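Local coordinates for ancillary protein 1 (PDB 2XI9) that is a pilus-presented adhesin of Streptococcus pyogenes whose internal thioester bond is required for efficient interaction with host cells, at residues 211-214 with 215-219; 248-251 with 252-255. One frame throughout, in Å; residues are numbered along the deposited sequence.

Interaction 1: residues 211-214 with 215-219; sequences TFLK and HIKKV
Thr211 and His215 open a run of four backbone hydrogen bonds that ties 211-214 to 215-219 as two successive turns of the alpha-helix 209-222, in the thioester domain. Each bond is of the i to i+4 kind. His215 N gives to Thr211 O at 3.0 Å, and the amides of Ile216, Lys217 and Lys218 reach Phe212 O, Leu213 O and Lys214 O in turn; the last is the most bent, with an N-H...O angle of 143°.

The side chains follow the same spacing. On the buried side, Phe212 swings its ring along the helix toward Ile216, because CG stands anti to the backbone N (chi1 171°). Ile216 CG1 then lies over one face of that ring in a CH-pi contact, 3.8 Å from the centroid and displaced toward the rim, closest to Phe212 CZ.

Lys217, extended beyond CG, passes its CE by Leu213 CG at 4.0 Å and delivers NZ to Thr296 O. Lys218 CG lies 3.4 Å from Lys214 O, while its NZ goes on to a salt bridge with Asp289. His215 runs alongside Thr211, its ND1 hydrogen-bonded to Asp206 OD2. Thr211 O sits 3.4 Å above one face of the imidazole, and the methyl CG2 of Thr211 lies 3.4 Å from His215 CE1.

Interaction 2: residues 248-251 with 252-255; sequences AIYY and FTDS
Ile249 and Thr253 meet in the last turn of helix 238-253, within the thioester domain, where the helix gives way to a loop at Asp254. Three backbone hydrogen bonds close this C-terminal end. Ile249 O accepts two of them: Thr253 N arrives in the carbonyl plane at 2.8 Å, whereas Phe252 N comes from well above it, at 3.0 Å with an N-H...O angle of 135°. Asp254 N continues the helical pattern to Tyr250 O at 2.9 Å. One step on, Ser255, with positive phi, directs its CA toward Tyr251 O in a CA-H...O contact of 3.4 Å.

Aromatic packing holds the neighbours Tyr251 and Phe252. With CG of Tyr251 anti to its backbone N (chi1 178°) and CG of Phe252 beside its own, the two rings come together as a T-shaped pair, planes 85° apart and centroids 5.0 Å from each other. Tyr251 supplies the edge and Phe252 the face: CD1 of Tyr251 stands over the centre of the Phe252 ring. Arg205 makes a cation-pi contact with Tyr251, and His215 stacks on Phe252.

Among the polar side chains, Thr253 OG1 gives a hydrogen bond to Asp254 OD2 at 2.8 Å, meeting the carboxylate from above its plane. The same hydroxyl lies at the edge of the Tyr250 ring, in its plane, while Tyr250 and Asp254 run side by side. The apolar branch of Thr253 serves another neighbour, CG2 touching Ile249 CG2 at 3.8 Å.

Asp254 OD2 also accepts from Ala163 N. Two donors, Thr253 OG1 and Ala163 N, therefore hold this oxygen of a buried carboxylate, which fixes the orientation of the group and ties the helix end to the chain that follows strand 155-160.

Overall arrangement
Interactions 1 and 2 occupy consecutive helices of the thioester domain, 209-222 and 238-253, with centres about 10 Å apart. They touch directly: His215 ND1 lies 3.4 Å from Phe252 CE1, and Val219 packs on Ala248, Ile249 and Phe252. Interaction 1 is partly buried and lies within a continuing helix; Phe212 and Ile216 form its buried, apolar side, while Lys217, Lys218 and His215 reach polar partners in other parts of the chain. Interaction 2 is buried and sits where its helix ends; there aromatic rings and a carboxylate replace the lysines, and the backbone pattern breaks. Helix 274-288 packs against Ala248, Tyr251 and Phe252, adding a third helix to the cluster.

Interaction 1: residues 211-214 with 215-219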
loop_
_atom_site.group_PDB
_atom_site.type_symbol
_atom_site.label_atom_id
_atom_site.label_comp_id
_atom_site.label_asym_id
_atom_site.label_seq_id
_atom_site.Cartn_x
_atom_site.Cartn_y
_atom_site.Cartn_z
ATOM N N THR A 211 -11.411 -3.378 -9.789
ATOM C CA THR A 211 -12.224 -4.275 -8.937
ATOM C C THR A 211 -11.477 -4.652 -7.666
ATOM O O THR A 211 -12.054 -4.673 -6.573
ATOM C CB THR A 211 -12.583 -5.577 -9.670
ATOM O OG1 THR A 211 -13.125 -5.265 -10.944
ATOM C CG2 THR A 211 -13.579 -6.415 -8.867
ATOM N N PHE A 212 -10.178 -4.938 -7.797
ATOM C CA PHE A 212 -9.347 -5.237 -6.657
ATOM C C PHE A 212 -9.375 -4.099 -5.634
ATOM O O PHE A 212 -9.576 -4.335 -4.442
ATOM C CB PHE A 212 -7.883 -5.509 -7.092
ATOM C CG PHE A 212 -6.937 -5.612 -5.948
ATOM C CD1 PHE A 212 -6.892 -6.748 -5.183
ATOM C CD2 PHE A 212 -6.091 -4.573 -5.629
ATOM C CE1 PHE A 212 -6.008 -6.861 -4.120
ATOM C CE2 PHE A 212 -5.213 -4.677 -4.547
ATOM C CZ PHE A 212 -5.171 -5.818 -3.817
ATOM N N LEU A 213 -9.262 -2.875 -6.125
ATOM C CA LEU A 213 -9.192 -1.712 -5.195
ATOM C C LEU A 213 -10.514 -1.595 -4.432
ATOM O O LEU A 213 -10.553 -1.330 -3.214
ATOM C CB LEU A 213 -8.926 -0.425 -5.946
ATOM C CG LEU A 213 -8.689 0.816 -5.065
ATOM C CD1 LEU A 213 -7.585 0.484 -4.077
ATOM C CD2 LEU A 213 -8.370 2.096 -5.859
ATOM N N LYS A 214 -11.600 -1.823 -5.142
ATOM C CA LYS A 214 -12.887 -1.774 -4.524
ATOM C C LYS A 214 -12.958 -2.803 -3.426
ATOM O O LYS A 214 -13.464 -2.500 -2.356
ATOM C CB LYS A 214 -14.015 -1.952 -5.558
ATOM C CG LYS A 214 -14.130 -0.723 -6.507
ATOM C CD LYS A 214 -15.411 -0.679 -7.368
ATOM C CE LYS A 214 -15.217 -1.297 -8.741
ATOM N NZ LYS A 214 -16.458 -1.188 -9.578
ATOM N N HIS A 215 -12.481 -4.040 -3.685
ATOM C CA HIS A 215 -12.503 -5.110 -2.668
ATOM C C HIS A 215 -11.757 -4.726 -1.379
ATOM O O HIS A 215 -12.269 -4.917 -0.235
ATOM C CB HIS A 215 -11.939 -6.430 -3.251
ATOM C CG HIS A 215 -12.822 -7.044 -4.297
ATOM N ND1 HIS A 215 -12.385 -7.963 -5.237
ATOM C CD2 HIS A 215 -14.137 -6.857 -4.541
ATOM C CE1 HIS A 215 -13.397 -8.315 -6.006
ATOM N NE2 HIS A 215 -14.479 -7.667 -5.603
ATOM N N ILE A 216 -10.567 -4.173 -1.558
ATOM C CA ILE A 216 -9.758 -3.759 -0.459
ATOM C C ILE A 216 -10.414 -2.651 0.379
ATOM O O ILE A 216 -10.455 -2.758 1.629
ATOM C CB ILE A 216 -8.302 -3.355 -0.943
ATOM C CG1 ILE A 216 -7.551 -4.551 -1.535
ATOM C CG2 ILE A 216 -7.575 -2.591 0.126
ATOM C CD1 ILE A 216 -7.325 -5.697 -0.658
ATOM N N LYS A 217 -10.972 -1.635 -0.281
ATOM C CA LYS A 217 -11.601 -0.536 0.415
ATOM C C LYS A 217 -12.802 -1.049 1.186
ATOM O O LYS A 217 -13.072 -0.536 2.245
ATOM C CB LYS A 217 -12.087 0.532 -0.545
ATOM C CG LYS A 217 -11.018 1.361 -1.147
ATOM C CD LYS A 217 -11.670 2.333 -2.106
ATOM C CE LYS A 217 -10.673 3.292 -2.701
ATOM N NZ LYS A 217 -11.286 4.172 -3.779
ATOM N N LYS A 218 -13.500 -2.085 0.665
ATOM C CA LYS A 218 -14.708 -2.571 1.344
ATOM C C LYS A 218 -14.433 -3.445 2.575
ATOM O O LYS A 218 -15.202 -3.407 3.541
ATOM C CB LYS A 218 -15.655 -3.264 0.364
ATOM C CG LYS A 218 -16.347 -2.225 -0.593
ATOM C CD LYS A 218 -17.003 -2.839 -1.794
ATOM C CE LYS A 218 -18.349 -3.417 -1.439
ATOM N NZ LYS A 218 -18.995 -4.244 -2.548
ATOM N N VAL A 219 -13.371 -4.235 2.530
ATOM C CA VAL A 219 -12.888 -4.963 3.689
ATOM C C VAL A 219 -12.540 -3.969 4.809
ATOM O O VAL A 219 -13.012 -4.119 5.944
ATOM C CB VAL A 219 -11.661 -5.860 3.348
ATOM C CG1 VAL A 219 -10.997 -6.455 4.606
ATOM C CG2 VAL A 219 -12.055 -7.030 2.396
#

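Interaction 2: residues 248-251 with 252-255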
loop_
_atom_site.group_PDB
_atom_site.type_symbol
_atom_site.label_atom_id
_atom_site.label_comp_id
_atom_site.label_asym_id
_atom_site.label_seq_id
_atom_site.Cartn_x
_atom_site.Cartn_y
_atom_site.Cartn_z
ATOM N N ALA A 248 -9.214 -11.266 5.636
ATOM C CA ALA A 248 -10.026 -10.822 4.511
ATOM C C ALA A 248 -9.163 -10.053 3.503
ATOM O O ALA A 248 -9.316 -10.221 2.323
ATOM C CB ALA A 248 -11.208 -9.961 4.987
ATOM N N ILE A 249 -8.197 -9.292 3.989
ATOM C CA ILE A 249 -7.235 -8.644 3.095
ATOM C C ILE A 249 -6.402 -9.715 2.352
ATOM O O ILE A 249 -6.278 -9.656 1.127
ATOM C CB ILE A 249 -6.326 -7.647 3.864
ATOM C CG1 ILE A 249 -7.133 -6.411 4.327
ATOM C CG2 ILE A 249 -5.049 -7.309 3.000
ATOM C CD1 ILE A 249 -7.699 -5.516 3.218
ATOM N N TYR A 250 -5.894 -10.707 3.092
ATOM C CA TYR A 250 -5.114 -11.792 2.501
ATOM C C TYR A 250 -5.911 -12.610 1.474
ATOM O O TYR A 250 -5.337 -13.107 0.517
ATOM C CB TYR A 250 -4.578 -12.727 3.581
ATOM C CG TYR A 250 -3.448 -12.195 4.445
ATOM C CD1 TYR A 250 -2.600 -11.169 4.004
ATOM C CD2 TYR A 250 -3.222 -12.724 5.688
ATOM C CE1 TYR A 250 -1.560 -10.717 4.778
ATOM C CE2 TYR A 250 -2.148 -12.277 6.484
ATOM C CZ TYR A 250 -1.336 -11.267 6.020
ATOM O OH TYR A 250 -0.280 -10.824 6.786
ATOM N N TYR A 251 -7.217 -12.751 1.700
ATOM C CA TYR A 251 -8.109 -13.370 0.752
ATOM C C TYR A 251 -7.963 -12.758 -0.648
ATOM O O TYR A 251 -7.934 -13.495 -1.625
ATOM C CB TYR A 251 -9.568 -13.311 1.256
ATOM C CG TYR A 251 -10.582 -13.915 0.289
ATOM C CD1 TYR A 251 -11.184 -13.143 -0.702
ATOM C CD2 TYR A 251 -10.893 -15.258 0.337
ATOM C CE1 TYR A 251 -12.091 -13.704 -1.600
ATOM C CE2 TYR A 251 -11.811 -15.819 -0.558
ATOM C CZ TYR A 251 -12.396 -15.035 -1.517
ATOM O OH TYR A 251 -13.288 -15.591 -2.409
ATOM N N PHE A 252 -7.821 -11.433 -0.733
ATOM C CA PHE A 252 -7.703 -10.717 -1.999
ATOM C C PHE A 252 -6.260 -10.537 -2.419
ATOM O O PHE A 252 -5.978 -10.624 -3.582
ATOM C CB PHE A 252 -8.410 -9.336 -1.952
ATOM C CG PHE A 252 -9.910 -9.449 -1.799
ATOM C CD1 PHE A 252 -10.668 -9.976 -2.805
ATOM C CD2 PHE A 252 -10.529 -9.080 -0.600
ATOM C CE1 PHE A 252 -12.083 -10.141 -2.631
ATOM C CE2 PHE A 252 -11.907 -9.270 -0.398
ATOM C CZ PHE A 252 -12.672 -9.769 -1.417
ATOM N N THR A 253 -5.348 -10.265 -1.492
ATOM C CA THR A 253 -3.939 -10.006 -1.905
ATOM C C THR A 253 -3.097 -11.263 -2.236
ATOM O O THR A 253 -2.160 -11.217 -3.056
ATOM C CB THR A 253 -3.176 -9.192 -0.842
ATOM O OG1 THR A 253 -3.109 -9.926 0.389
ATOM C CG2 THR A 253 -3.842 -7.859 -0.583
ATOM N N ASP A 254 -3.393 -12.338 -1.523
ATOM C CA ASP A 254 -2.593 -13.543 -1.507
ATOM C C ASP A 254 -3.418 -14.813 -1.747
ATOM O O ASP A 254 -2.910 -15.914 -1.646
ATOM C CB ASP A 254 -1.868 -13.615 -0.178
ATOM C CG ASP A 254 -0.759 -12.546 -0.054
ATOM O OD1 ASP A 254 0.315 -12.668 -0.701
ATOM O OD2 ASP A 254 -0.955 -11.608 0.717
ATOM N N SER A 255 -4.691 -14.651 -2.088
ATOM C CA SER A 255 -5.570 -15.776 -2.349
ATOM C C SER A 255 -5.602 -16.785 -1.178
ATOM O O SER A 255 -5.582 -17.970 -1.397
ATOM C CB SER A 255 -5.180 -16.454 -3.653
ATOM O OG SER A 255 -5.321 -15.547 -4.747
#